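Local coordinates for protein leucyl aminopeptidase (Trypanosoma brucei brucei, PDB 5NTD) that probably cleaves N-terminal residues such as leucine from peptides, using a two-manganese site that binds the inhibitor bestatin, at residues F28-A33 against E190-P195; T224-A229 against L339-N344; P69-A74 against V102-V107; I357-K360 against T364-V367; T271-P276 against L389-D394. All blocks are in the same frame, centred on the assembly; numbering follows the deposited sequence.

Contact 1. Residues F28-A33 against E190-P195. Unlike the reference sequence in segment 28-33: A32 (reference Thr).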
# COMPACT_ATOMS: atom_id res chain seq x y z
N PHE G 28 -17.22 20.44 45.08
CA PHE G 28 -17.06 21.86 44.77
C PHE G 28 -17.41 22.70 45.99
O PHE G 28 -18.40 22.47 46.67
CB PHE G 28 -17.94 22.27 43.59
CG PHE G 28 -17.69 21.45 42.37
CD1 PHE G 28 -18.37 20.25 42.17
CD2 PHE G 28 -16.72 21.83 41.44
CE1 PHE G 28 -18.13 19.45 41.06
CE2 PHE G 28 -16.49 21.05 40.32
CZ PHE G 28 -17.19 19.85 40.13
N THR G 29 -16.61 23.73 46.19
CA THR G 29 -16.88 24.70 47.22
C THR G 29 -16.29 26.03 46.80
O THR G 29 -15.93 26.23 45.63
CB THR G 29 -16.37 24.22 48.59
OG1 THR G 29 -16.81 25.12 49.63
CG2 THR G 29 -14.84 24.10 48.64
N ASP G 30 -16.21 26.94 47.76
CA ASP G 30 -15.59 28.28 47.49
C ASP G 30 -14.71 28.69 48.67
O ASP G 30 -14.76 28.08 49.72
CB ASP G 30 -16.67 29.33 47.23
CG ASP G 30 -17.57 29.55 48.45
OD1 ASP G 30 -17.17 30.36 49.33
OD2 ASP G 30 -18.64 28.91 48.50
N VAL G 31 -13.88 29.69 48.44
CA VAL G 31 -12.78 30.03 49.37
C VAL G 31 -13.26 30.35 50.78
O VAL G 31 -12.73 29.82 51.78
CB VAL G 31 -11.95 31.22 48.87
CG1 VAL G 31 -11.02 31.73 49.97
CG2 VAL G 31 -11.13 30.83 47.65
N ALA G 32 -14.29 31.17 50.86
CA ALA G 32 -14.87 31.54 52.17
C ALA G 32 -15.47 30.32 52.86
O ALA G 32 -15.26 30.09 54.06
CB ALA G 32 -15.93 32.64 52.02
N ALA G 33 -16.23 29.52 52.13
CA ALA G 33 -16.85 28.32 52.75
C ALA G 33 -15.76 27.37 53.24
O ALA G 33 -15.90 26.68 54.27
CB ALA G 33 -17.79 27.62 51.78
N GLU G 190 -15.53 32.51 44.48
CA GLU G 190 -16.84 32.91 44.98
C GLU G 190 -17.77 31.72 45.02
O GLU G 190 -17.54 30.74 44.30
CB GLU G 190 -17.47 33.95 44.05
CG GLU G 190 -16.65 35.22 43.79
CD GLU G 190 -16.45 36.03 45.08
OE1 GLU G 190 -17.12 35.78 46.10
OE2 GLU G 190 -15.64 36.95 45.09
N PRO G 191 -18.86 31.80 45.82
CA PRO G 191 -19.86 30.73 45.75
C PRO G 191 -20.32 30.54 44.30
O PRO G 191 -20.59 31.51 43.61
CB PRO G 191 -20.99 31.25 46.61
CG PRO G 191 -20.33 32.17 47.59
CD PRO G 191 -19.21 32.81 46.83
N PRO G 192 -20.33 29.31 43.80
CA PRO G 192 -20.56 29.14 42.39
C PRO G 192 -21.98 29.53 42.01
O PRO G 192 -22.95 29.15 42.68
CB PRO G 192 -20.31 27.63 42.17
CG PRO G 192 -20.55 27.02 43.50
CD PRO G 192 -20.05 28.03 44.47
N ALA G 193 -22.09 30.17 40.86
CA ALA G 193 -23.41 30.50 40.28
C ALA G 193 -24.32 29.28 40.09
O ALA G 193 -25.55 29.37 40.18
CB ALA G 193 -23.25 31.22 38.95
N ILE G 194 -23.72 28.15 39.81
CA ILE G 194 -24.46 26.88 39.72
C ILE G 194 -24.18 26.15 41.02
O ILE G 194 -23.02 26.02 41.40
CB ILE G 194 -24.02 26.04 38.48
CG1 ILE G 194 -24.40 26.78 37.20
CG2 ILE G 194 -24.64 24.65 38.48
CD1 ILE G 194 -23.59 26.36 36.00
N PRO G 195 -25.22 25.65 41.70
CA PRO G 195 -24.97 24.98 42.99
C PRO G 195 -23.96 23.81 42.91
O PRO G 195 -23.97 23.06 41.95
CB PRO G 195 -26.36 24.45 43.38
CG PRO G 195 -27.31 25.28 42.62
CD PRO G 195 -26.64 25.61 41.34

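Contact 2. Residues T224-A229 against L339-N344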
# COMPACT_ATOMS: atom_id res chain seq x y z
N THR G 224 -24.52 -5.08 27.81
CA THR G 224 -24.21 -4.41 29.08
C THR G 224 -24.57 -2.91 29.05
O THR G 224 -24.99 -2.34 30.06
CB THR G 224 -22.79 -4.59 29.57
OG1 THR G 224 -21.87 -4.08 28.61
CG2 THR G 224 -22.53 -6.04 29.83
N PHE G 225 -24.43 -2.29 27.89
CA PHE G 225 -24.81 -0.87 27.74
C PHE G 225 -26.33 -0.77 28.00
O PHE G 225 -26.81 0.10 28.72
CB PHE G 225 -24.47 -0.36 26.37
CG PHE G 225 -24.32 1.15 26.26
CD1 PHE G 225 -24.91 2.03 27.14
CD2 PHE G 225 -23.59 1.67 25.19
CE1 PHE G 225 -24.76 3.40 26.99
CE2 PHE G 225 -23.43 3.06 25.03
CZ PHE G 225 -24.03 3.92 25.92
N THR G 226 -27.07 -1.70 27.42
CA THR G 226 -28.51 -1.73 27.62
C THR G 226 -28.87 -1.92 29.11
O THR G 226 -29.75 -1.24 29.64
CB THR G 226 -29.15 -2.84 26.78
OG1 THR G 226 -28.92 -2.55 25.40
CG2 THR G 226 -30.68 -2.92 27.03
N GLU G 227 -28.20 -2.85 29.76
CA GLU G 227 -28.46 -3.12 31.19
C GLU G 227 -28.15 -1.90 32.03
O GLU G 227 -28.85 -1.61 33.01
CB GLU G 227 -27.64 -4.29 31.71
CG GLU G 227 -28.17 -5.63 31.25
CD GLU G 227 -27.22 -6.76 31.62
OE1 GLU G 227 -26.80 -6.81 32.81
OE2 GLU G 227 -26.86 -7.59 30.74
N ILE G 228 -27.10 -1.20 31.67
CA ILE G 228 -26.73 0.03 32.38
C ILE G 228 -27.84 1.07 32.26
O ILE G 228 -28.22 1.71 33.24
CB ILE G 228 -25.39 0.59 31.89
CG1 ILE G 228 -24.26 -0.32 32.38
CG2 ILE G 228 -25.17 2.03 32.39
CD1 ILE G 228 -22.98 -0.17 31.59
N ALA G 229 -28.35 1.24 31.05
CA ALA G 229 -29.46 2.16 30.81
C ALA G 229 -30.70 1.76 31.63
O ALA G 229 -31.36 2.59 32.26
CB ALA G 229 -29.81 2.21 29.34
N LEU G 339 -30.50 5.19 21.80
CA LEU G 339 -29.17 4.60 21.67
C LEU G 339 -29.20 3.54 20.57
O LEU G 339 -29.96 2.57 20.64
CB LEU G 339 -28.72 3.96 22.96
CG LEU G 339 -28.83 4.83 24.21
CD1 LEU G 339 -28.42 4.00 25.41
CD2 LEU G 339 -27.99 6.09 24.12
N CYS G 340 -28.38 3.76 19.55
CA CYS G 340 -28.31 2.85 18.41
C CYS G 340 -27.15 1.91 18.68
O CYS G 340 -26.00 2.17 18.29
CB CYS G 340 -28.11 3.62 17.12
SG CYS G 340 -29.35 4.88 16.80
N LEU G 341 -27.46 0.82 19.35
CA LEU G 341 -26.44 -0.11 19.85
C LEU G 341 -26.23 -1.31 18.93
O LEU G 341 -27.16 -2.05 18.60
CB LEU G 341 -26.77 -0.64 21.23
CG LEU G 341 -27.01 0.42 22.29
CD1 LEU G 341 -27.43 -0.25 23.61
CD2 LEU G 341 -25.77 1.26 22.53
N ALA G 342 -24.99 -1.46 18.52
CA ALA G 342 -24.59 -2.60 17.66
C ALA G 342 -23.09 -2.74 17.72
O ALA G 342 -22.37 -1.79 17.97
CB ALA G 342 -25.02 -2.39 16.22
N GLU G 343 -22.62 -3.96 17.54
CA GLU G 343 -21.22 -4.19 17.19
C GLU G 343 -21.16 -4.45 15.68
O GLU G 343 -21.93 -5.26 15.17
CB GLU G 343 -20.59 -5.35 17.92
CG GLU G 343 -19.13 -5.58 17.48
CD GLU G 343 -18.35 -6.53 18.35
OE1 GLU G 343 -18.95 -7.38 19.06
OE2 GLU G 343 -17.10 -6.51 18.24
N ASN G 344 -20.26 -3.72 15.02
CA ASN G 344 -19.99 -3.93 13.57
C ASN G 344 -18.94 -5.01 13.45
O ASN G 344 -17.75 -4.78 13.55
CB ASN G 344 -19.54 -2.67 12.89
CG ASN G 344 -19.62 -2.76 11.38
OD1 ASN G 344 -20.31 -3.61 10.82
ND2 ASN G 344 -18.93 -1.84 10.69

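Contact 3. Residues P69-A74 against V102-V107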
# COMPACT_ATOMS: atom_id res chain seq x y z
N PRO G 69 6.15 32.77 50.68
CA PRO G 69 7.05 33.35 49.66
C PRO G 69 7.55 32.37 48.59
O PRO G 69 7.88 32.78 47.48
CB PRO G 69 8.25 33.83 50.50
CG PRO G 69 7.65 34.09 51.85
CD PRO G 69 6.64 33.02 52.05
N ALA G 70 7.55 31.10 48.93
CA ALA G 70 7.90 30.05 47.94
C ALA G 70 6.84 29.95 46.84
O ALA G 70 7.14 29.87 45.65
CB ALA G 70 8.06 28.70 48.64
N VAL G 71 5.60 30.00 47.27
CA VAL G 71 4.46 29.99 46.36
C VAL G 71 4.48 31.23 45.45
O VAL G 71 4.21 31.16 44.26
CB VAL G 71 3.13 29.92 47.10
CG1 VAL G 71 1.97 29.99 46.12
CG2 VAL G 71 3.05 28.63 47.90
N ALA G 72 4.82 32.35 46.04
CA ALA G 72 4.99 33.59 45.28
C ALA G 72 6.07 33.40 44.22
O ALA G 72 5.93 33.86 43.07
CB ALA G 72 5.37 34.76 46.19
N GLU G 73 7.14 32.73 44.60
CA GLU G 73 8.24 32.46 43.63
C GLU G 73 7.77 31.47 42.53
O GLU G 73 8.13 31.61 41.36
CB GLU G 73 9.48 31.92 44.33
CG GLU G 73 10.71 31.78 43.45
CD GLU G 73 11.22 33.08 42.86
OE1 GLU G 73 10.76 34.14 43.32
OE2 GLU G 73 12.05 33.07 41.92
N ALA G 74 6.95 30.51 42.92
CA ALA G 74 6.38 29.56 41.95
C ALA G 74 5.59 30.30 40.88
O ALA G 74 5.67 30.01 39.69
CB ALA G 74 5.49 28.54 42.62
N VAL G 102 2.78 22.43 46.91
CA VAL G 102 1.86 23.35 46.24
C VAL G 102 2.26 23.47 44.79
O VAL G 102 3.38 23.87 44.49
CB VAL G 102 1.89 24.77 46.85
CG1 VAL G 102 0.96 25.71 46.09
CG2 VAL G 102 1.46 24.72 48.30
N VAL G 103 1.34 23.08 43.90
CA VAL G 103 1.60 23.10 42.45
C VAL G 103 0.82 24.20 41.81
O VAL G 103 -0.40 24.20 41.86
CB VAL G 103 1.24 21.78 41.75
CG1 VAL G 103 1.57 21.85 40.26
CG2 VAL G 103 2.00 20.63 42.39
N VAL G 104 1.55 25.15 41.27
CA VAL G 104 0.94 26.30 40.58
C VAL G 104 0.87 25.97 39.07
O VAL G 104 1.83 25.44 38.51
CB VAL G 104 1.76 27.57 40.77
CG1 VAL G 104 1.17 28.72 39.99
CG2 VAL G 104 1.83 27.94 42.24
N GLY G 105 -0.26 26.32 38.45
CA GLY G 105 -0.44 26.18 37.00
C GLY G 105 -1.00 27.41 36.37
O GLY G 105 -1.98 27.96 36.85
N GLU G 106 -0.36 27.86 35.30
CA GLU G 106 -0.75 29.08 34.60
C GLU G 106 -1.59 28.75 33.36
O GLU G 106 -1.12 28.13 32.41
CB GLU G 106 0.46 29.97 34.22
CG GLU G 106 0.07 31.34 33.66
CD GLU G 106 1.26 32.17 33.22
OE1 GLU G 106 2.24 32.26 33.98
OE2 GLU G 106 1.23 32.74 32.09
N VAL G 107 -2.81 29.25 33.37
CA VAL G 107 -3.75 29.15 32.24
C VAL G 107 -3.55 30.32 31.27
O VAL G 107 -3.54 31.47 31.69
CB VAL G 107 -5.21 29.17 32.73
CG1 VAL G 107 -6.17 28.94 31.57
CG2 VAL G 107 -5.41 28.13 33.81

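Contact 4. Residues I357-K360 against T364-V367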
# COMPACT_ATOMS: atom_id res chain seq x y z
N ILE G 357 -30.36 -2.70 1.90
CA ILE G 357 -31.10 -2.60 3.17
C ILE G 357 -32.41 -1.86 2.99
O ILE G 357 -32.48 -0.83 2.32
CB ILE G 357 -30.27 -1.82 4.21
CG1 ILE G 357 -29.09 -2.65 4.66
CG2 ILE G 357 -31.12 -1.42 5.42
CD1 ILE G 357 -28.05 -1.80 5.40
N VAL G 358 -33.46 -2.40 3.59
CA VAL G 358 -34.74 -1.65 3.69
C VAL G 358 -34.77 -0.97 5.06
O VAL G 358 -34.93 -1.61 6.09
CB VAL G 358 -35.98 -2.53 3.50
CG1 VAL G 358 -37.24 -1.65 3.45
CG2 VAL G 358 -35.88 -3.34 2.21
N MET G 359 -34.56 0.33 5.03
CA MET G 359 -34.48 1.12 6.27
C MET G 359 -35.88 1.25 6.88
O MET G 359 -36.88 1.06 6.21
CB MET G 359 -33.93 2.52 5.99
CG MET G 359 -32.52 2.55 5.36
SD MET G 359 -31.24 2.14 6.56
CE MET G 359 -31.19 3.68 7.49
N LYS G 360 -35.92 1.57 8.16
CA LYS G 360 -37.21 1.83 8.84
C LYS G 360 -37.98 2.96 8.18
O LYS G 360 -39.19 2.90 8.07
CB LYS G 360 -37.01 2.16 10.30
CG LYS G 360 -38.31 2.35 11.06
CD LYS G 360 -39.12 1.08 11.13
CE LYS G 360 -40.48 1.39 11.77
NZ LYS G 360 -41.31 0.16 11.92
N THR G 364 -34.51 2.55 0.60
CA THR G 364 -33.55 1.44 0.41
C THR G 364 -32.15 1.98 0.23
O THR G 364 -31.95 3.02 -0.39
CB THR G 364 -33.91 0.51 -0.75
OG1 THR G 364 -34.05 1.28 -1.94
CG2 THR G 364 -35.20 -0.25 -0.45
N VAL G 365 -31.23 1.28 0.85
CA VAL G 365 -29.82 1.69 0.92
C VAL G 365 -28.95 0.58 0.38
O VAL G 365 -28.94 -0.52 0.89
CB VAL G 365 -29.39 2.02 2.35
CG1 VAL G 365 -27.90 2.32 2.42
CG2 VAL G 365 -30.17 3.22 2.86
N GLU G 366 -28.26 0.88 -0.71
CA GLU G 366 -27.25 -0.03 -1.26
C GLU G 366 -25.95 0.17 -0.47
O GLU G 366 -25.40 1.25 -0.43
CB GLU G 366 -26.99 0.25 -2.71
CG GLU G 366 -25.93 -0.67 -3.32
CD GLU G 366 -25.65 -0.41 -4.79
OE1 GLU G 366 -26.04 0.63 -5.35
OE2 GLU G 366 -25.07 -1.32 -5.41
N VAL G 367 -25.48 -0.89 0.15
CA VAL G 367 -24.27 -0.83 0.97
C VAL G 367 -23.03 -0.96 0.06
O VAL G 367 -22.71 -2.02 -0.42
CB VAL G 367 -24.23 -1.92 2.03
CG1 VAL G 367 -22.98 -1.81 2.88
CG2 VAL G 367 -25.46 -1.79 2.91

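Contact 5. Residues T271-P276 against L389-D394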
# COMPACT_ATOMS: atom_id res chain seq x y z
N THR G 271 -34.55 3.24 23.61
CA THR G 271 -35.08 4.58 23.74
C THR G 271 -35.48 4.88 25.18
O THR G 271 -36.23 4.14 25.80
CB THR G 271 -36.26 4.84 22.79
OG1 THR G 271 -35.83 4.70 21.41
CG2 THR G 271 -36.79 6.25 22.95
N LEU G 272 -34.98 6.00 25.67
CA LEU G 272 -35.25 6.48 27.01
C LEU G 272 -36.11 7.75 26.93
O LEU G 272 -35.92 8.56 26.03
CB LEU G 272 -33.96 6.80 27.77
CG LEU G 272 -32.84 5.78 27.57
CD1 LEU G 272 -31.59 6.24 28.31
CD2 LEU G 272 -33.27 4.42 28.08
N LEU G 273 -37.06 7.88 27.87
CA LEU G 273 -37.98 9.05 27.91
C LEU G 273 -37.96 9.74 29.22
O LEU G 273 -38.07 9.14 30.26
CB LEU G 273 -39.40 8.66 27.62
CG LEU G 273 -39.66 8.13 26.21
CD1 LEU G 273 -41.05 7.47 26.16
CD2 LEU G 273 -39.58 9.28 25.19
N TYR G 274 -37.87 11.05 29.13
CA TYR G 274 -38.00 11.92 30.28
C TYR G 274 -38.93 13.06 29.93
O TYR G 274 -38.73 13.81 28.96
CB TYR G 274 -36.64 12.46 30.70
CG TYR G 274 -36.68 13.69 31.58
CD1 TYR G 274 -37.10 13.61 32.91
CD2 TYR G 274 -36.25 14.92 31.09
CE1 TYR G 274 -37.10 14.73 33.71
CE2 TYR G 274 -36.26 16.06 31.88
CZ TYR G 274 -36.67 15.95 33.19
OH TYR G 274 -36.67 17.08 33.96
N THR G 275 -39.97 13.20 30.74
CA THR G 275 -40.90 14.35 30.63
C THR G 275 -40.87 15.09 31.94
O THR G 275 -41.20 14.51 32.97
CB THR G 275 -42.32 13.86 30.31
OG1 THR G 275 -42.27 13.09 29.11
CG2 THR G 275 -43.28 15.05 30.08
N PRO G 276 -40.46 16.37 31.92
CA PRO G 276 -40.47 17.15 33.16
C PRO G 276 -41.88 17.50 33.70
O PRO G 276 -42.89 17.37 32.99
CB PRO G 276 -39.77 18.45 32.76
CG PRO G 276 -39.98 18.58 31.30
CD PRO G 276 -40.12 17.19 30.76
N LEU G 389 -42.41 7.87 18.12
CA LEU G 389 -42.59 8.23 19.56
C LEU G 389 -43.97 8.82 19.80
O LEU G 389 -44.69 9.14 18.87
CB LEU G 389 -41.49 9.20 20.05
CG LEU G 389 -40.07 8.71 19.86
CD1 LEU G 389 -39.09 9.72 20.43
CD2 LEU G 389 -39.84 7.35 20.50
N SER G 390 -44.31 8.96 21.06
CA SER G 390 -45.63 9.55 21.45
C SER G 390 -45.69 11.07 21.26
O SER G 390 -46.74 11.65 21.38
CB SER G 390 -45.97 9.24 22.90
OG SER G 390 -44.89 9.68 23.73
N PHE G 391 -44.56 11.69 21.00
CA PHE G 391 -44.52 13.10 20.61
C PHE G 391 -43.64 13.26 19.38
O PHE G 391 -42.87 12.37 19.03
CB PHE G 391 -43.97 13.95 21.74
CG PHE G 391 -42.50 13.70 22.03
CD1 PHE G 391 -42.12 12.70 22.89
CD2 PHE G 391 -41.53 14.53 21.48
CE1 PHE G 391 -40.78 12.50 23.19
CE2 PHE G 391 -40.19 14.34 21.77
CZ PHE G 391 -39.81 13.32 22.62
N THR G 392 -43.73 14.42 18.76
CA THR G 392 -42.85 14.80 17.65
C THR G 392 -41.90 15.86 18.15
O THR G 392 -42.34 16.88 18.64
CB THR G 392 -43.63 15.35 16.45
OG1 THR G 392 -44.57 14.35 16.01
CG2 THR G 392 -42.70 15.65 15.25
N PRO G 393 -40.57 15.65 18.02
CA PRO G 393 -39.65 16.61 18.60
C PRO G 393 -39.56 17.88 17.80
O PRO G 393 -39.81 17.89 16.61
CB PRO G 393 -38.32 15.87 18.54
CG PRO G 393 -38.44 14.96 17.38
CD PRO G 393 -39.86 14.49 17.45
N ASP G 394 -39.20 18.94 18.50
CA ASP G 394 -38.92 20.23 17.89
C ASP G 394 -37.52 20.23 17.32
O ASP G 394 -37.23 20.96 16.37
CB ASP G 394 -39.02 21.37 18.92
CG ASP G 394 -40.41 21.47 19.56
OD1 ASP G 394 -41.42 21.45 18.81
OD2 ASP G 394 -40.47 21.52 20.82

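Contact 1. Residues F28-A33 against E190-P195
D30 meets E190 and P191 where the strand end of 28-33 turns into a helix. Its CB lies 3.4 Å from E190 O. The carboxylate reaches further along the loop. D30 OD2 comes within 3.5 Å of P191 CA, and the same oxygen is 3.8 Å from P191 CG. D30 CG also lies 3.7 Å from P191 N, so the acid sits over the start of the proline ring and its backbone. The two side chains are set at a slant to each other. No hydrogen bond links the segments, and van der Waals contact alone joins them here.

The second shell explains the position of the acid. D30 is the N-cap of helix 31-38. Its CG stands between the backbone N and the carbonyl carbon (chi1 63°), and this turns the carboxylate back to the helix start. A33 N donates to D30 OD1 at 3.1 Å. The N-H points well at the oxygen (165°), but it comes from above the carboxylate plane, 51° out of it. The helix start would probably favour a negative D30. E190 carries a like charge, yet its OE1 stays 6.3 Å from D30 OD1. A32, inside the capped turn, differs from the reference threonine.

The contact is partly buried at the edge of the N-terminal sheet. T29 bonds through its backbone to V186 and F188 of strand 183-188, and F28 packs on that strand too. P192 rests on L199 of helix 196-214 and on V150 of helix 150-158. The 190-195 loop thus runs from the sheet to helix 196-214.

Contact 2. Residues T224-A229 against L339-N344
T226 OG1 is held by a hydrogen bond to T222 O, one turn back in the helix, and it also touches L341 CD1 at 3.3 Å. The hydroxyl lies beside the backbone N of T226. The same oxygen thus has both the carbonyl of the preceding turn and the leucine methyl as neighbours. T226 and L341 meet at a slant.

F225 carries the apolar part. With chi1 at -158°, its ring is carried over towards the strand. L341 CD2 sits 3.5 Å from F225 CD2. At the far side of the ring, L339 CD1 is 4.0 Å from F225 CE1. Both leucines cross the phenylalanine at about a right angle. The other methyl of L341, CD1, also lies near F225 CB.

The helix and strand segments run nearly antiparallel, at 158°, with their axes 10.0 Å apart. Helix 314-328 closes in from another side, with A316 on F225 and V319 on L339. Further along the strand, N344 ND2 bonds to the metal ligand D294.

No hydrogen bond crosses between the segments. The one polar side-chain atom in the contact is satisfied within its own helix, so the join rests on dispersion and the burial of apolar groups.

Contact 3. Residues P69-A74 against V102-V107
Helix segment 69-74 runs roughly along strand segment 102-107, at a crossing angle of -28° with the axes 8.9 Å apart, and V71 and A74 pack against V102 and V104. The closest backbone pair is A74 with V104, whose CA atoms are 6.5 Å apart.

The shortest side-chain contact is at that pair. A74 CB touches V104 CG2 at 3.7 Å. This branch of V104 is the one beside its backbone N. The small alanine lets the helix come near the sheet at this point. One turn earlier, V71 spreads its two methyls over two strand residues. Its CG2 lies 4.0 Å from V102 CG1. Its CG1 makes a longer contact of 4.4 Å with V104 CG2. V71 and V102 meet at about a right angle. V102 uses the branch that lies anti to its backbone N (chi1 178°). All four residues are buried, and the contact is purely apolar.

Other parts of the fold extend this layer. V71 and A74 also pack on V86 of strand 83-89, which pairs with the 99-107 strand. V103 points away from the helix, and on that side A130 of helix 120-131 touches it. E73 forms a salt bridge with R77 and packs on F99 of a neighbouring subunit.

Spaced valines and an alanine here let a helix rest on one face of a mixed sheet. With helix 120-131 on the other face, this gives the three-layer alpha/beta/alpha build expected of the macro-type N-terminal domain of M17 aminopeptidases.

Contact 4. Residues I357-K360 against T364-V367
The peptide groups of I357 and V365 are the flat groups here, and they meet by their N-H and C=O in a beta hairpin. V365 N donates to I357 O at 2.9 Å, in the carbonyl plane. I357 N returns a bond to V365 O at 2.8 Å. That bond is nearly straight (174°), though its donor is tilted 23° from the carbonyl plane. I357 and V365 thus form an antiparallel hydrogen-bonded pair. I357 O has a further neighbour in T364 CA, 3.2 Å away, as a CA-H...O contact.

The side chains sort onto two faces. I357 and V365 share one. I357 CD1 reaches diagonally to V367 CG2 at 3.6 Å. I376 of helix 374-387 covers I357 and M359. V358 and T364 share the other face as a non-hydrogen-bonded pair. They run alongside each other, with V358 CG2 4.1 Å from T364 CG2. T364 OG1 is hydrogen-bonded to A167 O of a neighbouring subunit, and V358 packs on Y176 of the same neighbour.

The 364-366 strand is central in a small three-stranded sheet. Its other neighbour is strand 460-461, and T364 and E366 both bond through the backbone to M460. One face of the hairpin thus packs on helix 374-387 of its own chain, and the other meets the neighbouring subunit.

M359 lies just past the paired residues. Its chi1 of -60° sets CG beside V365. The contact is tight, with M359 CG 3.5 Å from V365 CG2.

Contact 5. Residues T271-P276 against L389-D394
T271 and L273 of the strand reach towards L389 and F391 of the loop, in two separate contacts. The inner one is the more enclosed. T271 is buried, and its CG2 lies 4.1 Å from L389 CD2, the two side chains meeting at a slant. T271 OG1 turns elsewhere and bonds to T338 OG1 on the adjacent strand, which fixes the rotation of the threonine and leaves the methyl for the leucine.

The outer contact is more open. L273 and F391 are both partly exposed. L273 CD2 stands 4.0 Å from F391 CE1, at the edge of the ring and in its plane. The side chains run antiparallel, and one methyl meets one ring corner. With chi1 at 68°, the F391 ring is directed to the sheet, where it touches K283 and Q334. S390, between the two loop residues, is exposed, and its side chain stays 5.1 Å from the strand segment. No hydrogen bond joins the segments.

The next strands of the same sheet touch both segments. L273 and L389 both touch S336 of strand 334-344, and L389 and F391 touch S285 of strand 283-291. Helix 314-328 packs against L272 and Y274 on the other side of the strand.

In the fold
Contacts 1 and 3 belong to the N-terminal sheet, with centres 22 Å apart; contact 3 is nested within the chain loop that contact 1 closes. Contacts 2, 4 and 5 lie in the catalytic domain. Contacts 2 and 5 share its large sheet through neighbouring strands 334-344 and 268-274, and they touch directly, A229 CB to L272 CD2 at 4.3 Å. Contact 4 lies within the loop closed by contact 5. It comes nearest to the ligand, with the V367 side chain about 9 Å from bestatin. In contact 2, the L341 side chain is about 12 Å from a manganese ion. Contacts 3 and 4 are far apart, with centres 60 Å from each other.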